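D-alanyl-D-alanine carboxypeptidase (Streptococcus pneumoniae R6, PDB 1XP4) probably removes C-terminal D-alanyl residues from sugar-peptide precursors of the cell wall, acting as a serine-type carboxypeptidase in peptidoglycan synthesis. Local coordinates at residues Glu21-Gly25 and Arg178-Lys182; Glu98-Ser103 and Ile203-Asn207; Leu188-Lys192 and Phe220-Lys224. All coordinates share one frame. Residue numbers count along the deposited sequence, not the author numbering.

In a compact domain, contacts between distant segments often overlap along the chain, as in this S11-family domain. From the N terminus, the hairpin turn 21-25 opens interaction 1 and helix residues 98-103 open interaction 2; 178-182 then closes interaction 1, so the two loops cross. Interaction 3 opens at 188-192, after interaction 1 has closed, and crosses interaction 2, which closes at 203-207 before 220-224 completes interaction 3. Interactions 1 and 3 both fasten helices to the five-stranded sheet, at its hairpin turn and at its edge strand, and meet through Ile181 and Leu223. Interaction 2 ties helix 93-103 to a two-stranded hairpin; its Asn207 probably hydrogen-bonds Gly222 of interaction 3.

Interaction 1: Glu21-Gly25 and Arg178-Lys182; sequences EANTG and RNLIK
Arg178 lays one face of its guanidinium over Thr24 C and Gly25 N, at the β-hairpin turn that joins strands 17-21 and 26-31 of the five-stranded sheet. Ala22 to Thr24 take helical backbone angles, Gly25 has positive phi (71°), and Gly25 N bonds back to Glu21 O at 2.8 Å. A β-carbon on Gly25 would come within 3.3 Å of Arg178 NE. The Glu21 carboxylate folds back on the turn, its OE1 accepting from Thr24 N (2.8 Å) and Thr24 OG1 (2.9 Å). Helix 170-183 approaches with Arg178 CA 5.9 Å from Ala22 CA. Arg178 is extended (chi1 to chi3 all t), so its guanidinium reaches turn carbonyls: NE donates to Ala22 O at 2.8 Å and NH2 to Asn23 O at 2.6 Å. The same side chain touches Ile362 and Thr363, in the C-terminal part of the chain. One helical turn on, Lys182 CE lies 2.9 Å from Asn23 O, and Lys182 NZ donates to Asn23 OD1 at 3.0 Å.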
loop_
_atom_site.group_PDB
_atom_site.type_symbol
_atom_site.label_atom_id
_atom_site.label_comp_id
_atom_site.label_asym_id
_atom_site.label_seq_id
_atom_site.Cartn_x
_atom_site.Cartn_y
_atom_site.Cartn_z
ATOM N N GLU A 21 -4.698 7.051 -5.963
ATOM C CA GLU A 21 -3.403 7.515 -6.433
ATOM C C GLU A 21 -2.556 7.434 -5.176
ATOM O O GLU A 21 -2.822 8.121 -4.199
ATOM C CB GLU A 21 -3.507 8.946 -6.945
ATOM C CG GLU A 21 -2.251 9.468 -7.609
ATOM C CD GLU A 21 -1.227 9.944 -6.611
ATOM O OE1 GLU A 21 -1.590 10.772 -5.744
ATOM O OE2 GLU A 21 -0.059 9.499 -6.697
ATOM N N ALA A 22 -1.553 6.566 -5.200
ATOM C CA ALA A 22 -0.695 6.332 -4.041
ATOM C C ALA A 22 -0.300 7.549 -3.228
ATOM O O ALA A 22 -0.626 7.644 -2.040
ATOM C CB ALA A 22 0.556 5.585 -4.462
ATOM N N ASN A 23 0.386 8.490 -3.864
ATOM C CA ASN A 23 0.863 9.649 -3.152
ATOM C C ASN A 23 -0.153 10.478 -2.377
ATOM O O ASN A 23 0.058 10.758 -1.190
ATOM C CB ASN A 23 1.650 10.547 -4.091
ATOM C CG ASN A 23 2.525 11.513 -3.341
ATOM O OD1 ASN A 23 2.994 11.200 -2.247
ATOM N ND2 ASN A 23 2.767 12.684 -3.919
ATOM N N THR A 24 -1.253 10.877 -3.011
ATOM C CA THR A 24 -2.231 11.699 -2.304
ATOM C C THR A 24 -3.369 10.921 -1.662
ATOM O O THR A 24 -4.118 11.468 -0.857
ATOM C CB THR A 24 -2.838 12.766 -3.226
ATOM O OG1 THR A 24 -3.630 12.135 -4.240
ATOM C CG2 THR A 24 -1.733 13.585 -3.879
ATOM N N GLY A 25 -3.495 9.645 -2.006
ATOM C CA GLY A 25 -4.561 8.840 -1.440
ATOM C C GLY A 25 -5.919 9.231 -1.992
ATOM O O GLY A 25 -6.959 8.876 -1.424
ATOM N N ARG A 178 -1.244 1.748 0.969
ATOM C CA ARG A 178 -0.610 3.052 0.855
ATOM C C ARG A 178 0.438 3.292 1.937
ATOM O O ARG A 178 1.570 3.679 1.633
ATOM C CB ARG A 178 -1.647 4.167 0.900
ATOM C CG ARG A 178 -1.052 5.526 0.606
ATOM C CD ARG A 178 -2.050 6.657 0.847
ATOM N NE ARG A 178 -1.429 7.960 0.615
ATOM C CZ ARG A 178 -1.471 8.969 1.480
ATOM N NH1 ARG A 178 -2.112 8.837 2.632
ATOM N NH2 ARG A 178 -0.841 10.099 1.206
ATOM N N ASN A 179 0.074 3.065 3.194
ATOM C CA ASN A 179 1.019 3.282 4.278
ATOM C C ASN A 179 2.273 2.436 4.121
ATOM O O ASN A 179 3.383 2.892 4.405
ATOM C CB ASN A 179 0.363 2.993 5.623
ATOM C CG ASN A 179 -0.731 3.973 5.943
ATOM O OD1 ASN A 179 -0.703 5.104 5.469
ATOM N ND2 ASN A 179 -1.698 3.555 6.757
ATOM N N LEU A 180 2.096 1.201 3.665
ATOM C CA LEU A 180 3.230 0.316 3.465
ATOM C C LEU A 180 4.161 0.844 2.365
ATOM O O LEU A 180 5.355 1.041 2.597
ATOM C CB LEU A 180 2.751 -1.096 3.113
ATOM C CG LEU A 180 3.872 -2.085 2.772
ATOM C CD1 LEU A 180 4.853 -2.167 3.918
ATOM C CD2 LEU A 180 3.284 -3.444 2.477
ATOM N N ILE A 181 3.616 1.079 1.173
ATOM C CA ILE A 181 4.416 1.563 0.049
ATOM C C ILE A 181 5.097 2.906 0.312
ATOM O O ILE A 181 6.260 3.101 -0.044
ATOM C CB ILE A 181 3.559 1.695 -1.224
ATOM C CG1 ILE A 181 3.122 0.314 -1.696
ATOM C CG2 ILE A 181 4.344 2.398 -2.320
ATOM C CD1 ILE A 181 2.201 0.359 -2.909
ATOM N N LYS A 182 4.373 3.828 0.933
ATOM C CA LYS A 182 4.919 5.146 1.226
ATOM C C LYS A 182 6.008 5.146 2.289
ATOM O O LYS A 182 6.978 5.888 2.176
ATOM C CB LYS A 182 3.800 6.088 1.654
ATOM C CG LYS A 182 3.448 7.126 0.616
ATOM C CD LYS A 182 2.168 7.825 0.999
ATOM C CE LYS A 182 2.006 9.100 0.216
ATOM N NZ LYS A 182 3.120 10.030 0.528
#

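Interaction 2: Glu98-Ser103 and Ile203-Asn207; sequences EATLVS and ITSTN
Ile203, next to last in strand 201-204, points its CA-to-CB bond toward helix 93-103. With chi1 p and chi2 t, its CD1 reaches the last turns of that helix, 3.9 Å from both Glu98 O and Ala99 CA and 4.1 Å from Val102 CB. Val102 lies level with the point where the strand gives way to loop: its CA is 4.6 Å from Ser205 CA, and its CG1 (chi1 t) packs 3.8 Å from Ser205 CB. Val102 O receives a CA-H...O contact from Ser205 CA (3.1 Å, 160° at the hydrogen) and a weak hydrogen bond from Thr206 N at 3.3 Å. Ser104, a predicted active-site residue right after helix 93-103, opens Ser-Ala-Asn, matching the SxN motif of penicillin-recognising enzymes; the predicted nucleophile is Ser41. The Thr206 side chain lies about 5 Å from those of Ser104 and Lys224; its OG1 hydrogen-bonds Thr225 and lies 2.6 Å from a water that donates to Leu101 O (3.0 Å). The third main participant, Ser103 (chi1 m), brings OG to 3.1 Å from Ile203 CB and donates a weak hydrogen bond of 3.4 Å to Thr204 O. Beyond it Ser205 OG accepts from Asn207 N at 3.1 Å, forming an ST turn.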
loop_
_atom_site.group_PDB
_atom_site.type_symbol
_atom_site.label_atom_id
_atom_site.label_comp_id
_atom_site.label_asym_id
_atom_site.label_seq_id
_atom_site.Cartn_x
_atom_site.Cartn_y
_atom_site.Cartn_z
ATOM N N GLU A 98 10.614 -12.829 1.629
ATOM C CA GLU A 98 10.504 -13.106 0.211
ATOM C C GLU A 98 9.458 -14.204 0.016
ATOM O O GLU A 98 8.589 -14.091 -0.847
ATOM C CB GLU A 98 11.867 -13.546 -0.338
ATOM C CG GLU A 98 12.077 -13.276 -1.821
ATOM C CD GLU A 98 13.319 -12.438 -2.092
ATOM O OE1 GLU A 98 13.483 -11.383 -1.445
ATOM O OE2 GLU A 98 14.129 -12.825 -2.959
ATOM N N ALA A 99 9.535 -15.256 0.829
ATOM C CA ALA A 99 8.587 -16.365 0.741
ATOM C C ALA A 99 7.151 -15.896 1.016
ATOM O O ALA A 99 6.203 -16.355 0.371
ATOM C CB ALA A 99 8.976 -17.461 1.714
ATOM N N THR A 100 6.997 -14.976 1.965
ATOM C CA THR A 100 5.684 -14.448 2.319
ATOM C C THR A 100 5.041 -13.628 1.199
ATOM O O THR A 100 3.924 -13.916 0.769
ATOM C CB THR A 100 5.758 -13.553 3.590
ATOM O OG1 THR A 100 6.064 -14.360 4.731
ATOM C CG2 THR A 100 4.439 -12.855 3.839
ATOM N N LEU A 101 5.745 -12.609 0.727
ATOM C CA LEU A 101 5.206 -11.736 -0.303
ATOM C C LEU A 101 5.130 -12.319 -1.706
ATOM O O LEU A 101 4.202 -12.018 -2.453
ATOM C CB LEU A 101 6.008 -10.437 -0.334
ATOM C CG LEU A 101 5.875 -9.565 0.916
ATOM C CD1 LEU A 101 6.892 -8.442 0.885
ATOM C CD2 LEU A 101 4.467 -9.013 0.989
ATOM N N VAL A 102 6.093 -13.156 -2.065
ATOM C CA VAL A 102 6.116 -13.741 -3.398
ATOM C C VAL A 102 5.277 -15.007 -3.569
ATOM O O VAL A 102 4.587 -15.168 -4.578
ATOM C CB VAL A 102 7.562 -14.056 -3.820
ATOM C CG1 VAL A 102 7.574 -14.685 -5.204
ATOM C CG2 VAL A 102 8.395 -12.781 -3.794
ATOM N N SER A 103 5.330 -15.898 -2.585
ATOM C CA SER A 103 4.594 -17.153 -2.665
ATOM C C SER A 103 3.431 -17.271 -1.678
ATOM O O SER A 103 2.715 -18.275 -1.662
ATOM C CB SER A 103 5.562 -18.307 -2.449
ATOM O OG SER A 103 6.692 -18.141 -3.280
ATOM N N ILE A 203 11.127 -20.059 -5.853
ATOM C CA ILE A 203 9.728 -19.800 -5.549
ATOM C C ILE A 203 9.164 -18.918 -6.665
ATOM O O ILE A 203 9.880 -18.112 -7.259
ATOM C CB ILE A 203 9.533 -19.109 -4.172
ATOM C CG1 ILE A 203 10.237 -17.755 -4.138
ATOM C CG2 ILE A 203 10.049 -20.004 -3.074
ATOM C CD1 ILE A 203 10.120 -17.068 -2.821
ATOM N N THR A 204 7.881 -19.093 -6.955
ATOM C CA THR A 204 7.219 -18.346 -8.010
ATOM C C THR A 204 6.193 -17.396 -7.418
ATOM O O THR A 204 5.531 -17.720 -6.429
ATOM C CB THR A 204 6.497 -19.304 -8.988
ATOM O OG1 THR A 204 7.463 -20.136 -9.639
ATOM C CG2 THR A 204 5.715 -18.525 -10.035
ATOM N N SER A 205 6.065 -16.227 -8.040
ATOM C CA SER A 205 5.116 -15.218 -7.600
ATOM C C SER A 205 3.703 -15.628 -7.994
ATOM O O SER A 205 3.508 -16.372 -8.950
ATOM C CB SER A 205 5.458 -13.870 -8.233
ATOM O OG SER A 205 4.549 -12.862 -7.822
ATOM N N THR A 206 2.721 -15.143 -7.243
ATOM C CA THR A 206 1.324 -15.447 -7.515
ATOM C C THR A 206 0.747 -14.280 -8.297
ATOM O O THR A 206 -0.411 -14.308 -8.722
ATOM C CB THR A 206 0.510 -15.588 -6.218
ATOM O OG1 THR A 206 0.641 -14.385 -5.449
ATOM C CG2 THR A 206 0.991 -16.768 -5.404
ATOM N N ASN A 207 1.564 -13.246 -8.468
ATOM C CA ASN A 207 1.154 -12.052 -9.189
ATOM C C ASN A 207 1.452 -12.261 -10.665
ATOM O O ASN A 207 2.600 -12.166 -11.094
ATOM C CB ASN A 207 1.927 -10.841 -8.671
ATOM C CG ASN A 207 1.403 -9.534 -9.226
ATOM O OD1 ASN A 207 0.856 -9.488 -10.327
ATOM N ND2 ASN A 207 1.581 -8.458 -8.470
HETATM O O HOH W 1 1.847 -13.662 -3.225
#

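Interaction 3: Leu188-Lys192 and Phe220-Lys224; sequences LEITK and FDGLK
A cis peptide bond between Gly222 and Leu223 kinks the segment 220-224, which faces the short helix 188-191. Thr191 CA lies 5.1 Å from Gly222 CA, and Lys192 CA 4.1 Å from Asp221 CA. Thr191, chi1 p, donates from OG1 to Asp221 O at 2.6 Å, while its CG2 sits 3.4 Å from Leu223 O. A β-carbon on Gly222 would clash with Leu223 CD1. Leu188 CD2 meets that same Leu223 CD1 at 4.1 Å. Asp221 forms a salt bridge with Arg245; Lys192 NZ stays 4.3 Å from Asp221 OD2, too far for a salt bridge, but one water joins them, 3.1 Å from Lys192 NZ and 3.2 Å from Asp221 OD2. Lys224, a predicted substrate-binding residue, begins a KTG-type motif, as on the edge strand of related penicillin-recognising enzymes. A classic β bulge sets Leu223 and Lys224 together opposite Val236 of strand 234-241, Leu223 also packs on Leu45 of helix 44-57, and Ile190 touches helix 93-103.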
loop_
_atom_site.group_PDB
_atom_site.type_symbol
_atom_site.label_atom_id
_atom_site.label_comp_id
_atom_site.label_asym_id
_atom_site.label_seq_id
_atom_site.Cartn_x
_atom_site.Cartn_y
_atom_site.Cartn_z
ATOM N N LEU A 188 8.566 -3.001 -2.518
ATOM C CA LEU A 188 8.320 -3.176 -3.934
ATOM C C LEU A 188 9.438 -3.970 -4.604
ATOM O O LEU A 188 9.203 -4.658 -5.587
ATOM C CB LEU A 188 8.146 -1.818 -4.620
ATOM C CG LEU A 188 6.853 -1.055 -4.286
ATOM C CD1 LEU A 188 6.834 0.261 -5.055
ATOM C CD2 LEU A 188 5.624 -1.897 -4.643
ATOM N N GLU A 189 10.655 -3.883 -4.078
ATOM C CA GLU A 189 11.763 -4.637 -4.661
ATOM C C GLU A 189 11.548 -6.136 -4.469
ATOM O O GLU A 189 12.259 -6.950 -5.037
ATOM C CB GLU A 189 13.100 -4.222 -4.039
ATOM C CG GLU A 189 13.536 -2.814 -4.407
ATOM C CD GLU A 189 13.507 -2.568 -5.909
ATOM O OE1 GLU A 189 14.297 -3.200 -6.647
ATOM O OE2 GLU A 189 12.682 -1.739 -6.354
ATOM N N ILE A 190 10.562 -6.504 -3.666
ATOM C CA ILE A 190 10.289 -7.912 -3.457
ATOM C C ILE A 190 9.074 -8.313 -4.297
ATOM O O ILE A 190 9.203 -9.124 -5.210
ATOM C CB ILE A 190 10.018 -8.228 -1.962
ATOM C CG1 ILE A 190 11.246 -7.876 -1.117
ATOM C CG2 ILE A 190 9.678 -9.704 -1.801
ATOM C CD1 ILE A 190 11.028 -7.999 0.360
ATOM N N THR A 191 7.912 -7.724 -4.005
ATOM C CA THR A 191 6.664 -8.027 -4.719
ATOM C C THR A 191 6.867 -8.019 -6.238
ATOM O O THR A 191 6.231 -8.768 -6.985
ATOM C CB THR A 191 5.542 -7.009 -4.340
ATOM O OG1 THR A 191 5.942 -5.682 -4.707
ATOM C CG2 THR A 191 5.269 -7.046 -2.842
ATOM N N LYS A 192 7.778 -7.159 -6.664
ATOM C CA LYS A 192 8.161 -6.973 -8.055
ATOM C C LYS A 192 8.648 -8.288 -8.697
ATOM O O LYS A 192 8.219 -8.652 -9.786
ATOM C CB LYS A 192 9.277 -5.922 -8.081
ATOM C CG LYS A 192 9.703 -5.358 -9.413
ATOM C CD LYS A 192 10.848 -4.370 -9.164
ATOM C CE LYS A 192 11.252 -3.584 -10.415
ATOM N NZ LYS A 192 10.222 -2.604 -10.859
ATOM N N PHE A 220 3.291 -2.719 -13.625
ATOM C CA PHE A 220 2.974 -3.372 -12.351
ATOM C C PHE A 220 4.264 -3.790 -11.632
ATOM O O PHE A 220 5.340 -3.884 -12.213
ATOM C CB PHE A 220 2.073 -4.597 -12.641
ATOM C CG PHE A 220 0.611 -4.271 -12.451
ATOM C CD1 PHE A 220 -0.127 -3.788 -13.518
ATOM C CD2 PHE A 220 0.026 -4.296 -11.190
ATOM C CE1 PHE A 220 -1.386 -3.248 -13.310
ATOM C CE2 PHE A 220 -1.246 -3.774 -11.005
ATOM C CZ PHE A 220 -1.949 -3.229 -12.059
ATOM N N ASP A 221 4.139 -3.935 -10.296
ATOM C CA ASP A 221 5.231 -4.447 -9.442
ATOM C C ASP A 221 4.707 -4.767 -8.031
ATOM O O ASP A 221 5.448 -4.802 -7.068
ATOM C CB ASP A 221 6.400 -3.454 -9.368
ATOM C CG ASP A 221 5.923 -2.034 -9.085
ATOM O OD1 ASP A 221 4.729 -1.784 -9.148
ATOM O OD2 ASP A 221 6.756 -1.178 -8.823
ATOM N N GLY A 222 3.378 -4.924 -7.934
ATOM C CA GLY A 222 2.791 -5.363 -6.653
ATOM C C GLY A 222 1.316 -5.731 -6.824
ATOM O O GLY A 222 0.758 -5.595 -7.891
ATOM N N LEU A 223 0.656 -6.182 -5.725
ATOM C CA LEU A 223 1.205 -6.045 -4.379
ATOM C C LEU A 223 1.025 -7.313 -3.542
ATOM O O LEU A 223 1.897 -7.709 -2.788
ATOM C CB LEU A 223 0.451 -4.902 -3.695
ATOM C CG LEU A 223 1.146 -4.416 -2.418
ATOM C CD1 LEU A 223 2.530 -3.825 -2.698
ATOM C CD2 LEU A 223 0.356 -3.323 -1.696
ATOM N N LYS A 224 -0.181 -7.910 -3.658
ATOM C CA LYS A 224 -0.493 -9.131 -2.900
ATOM C C LYS A 224 -1.825 -9.776 -3.318
ATOM O O LYS A 224 -2.871 -9.161 -3.291
ATOM C CB LYS A 224 -0.573 -8.823 -1.404
ATOM C CG LYS A 224 -0.525 -10.107 -0.572
ATOM C CD LYS A 224 0.809 -10.832 -0.675
ATOM C CE LYS A 224 0.702 -12.302 -0.250
ATOM N NZ LYS A 224 -0.336 -12.932 -1.055
HETATM O O HOH W 2 9.891 -0.729 -8.415
#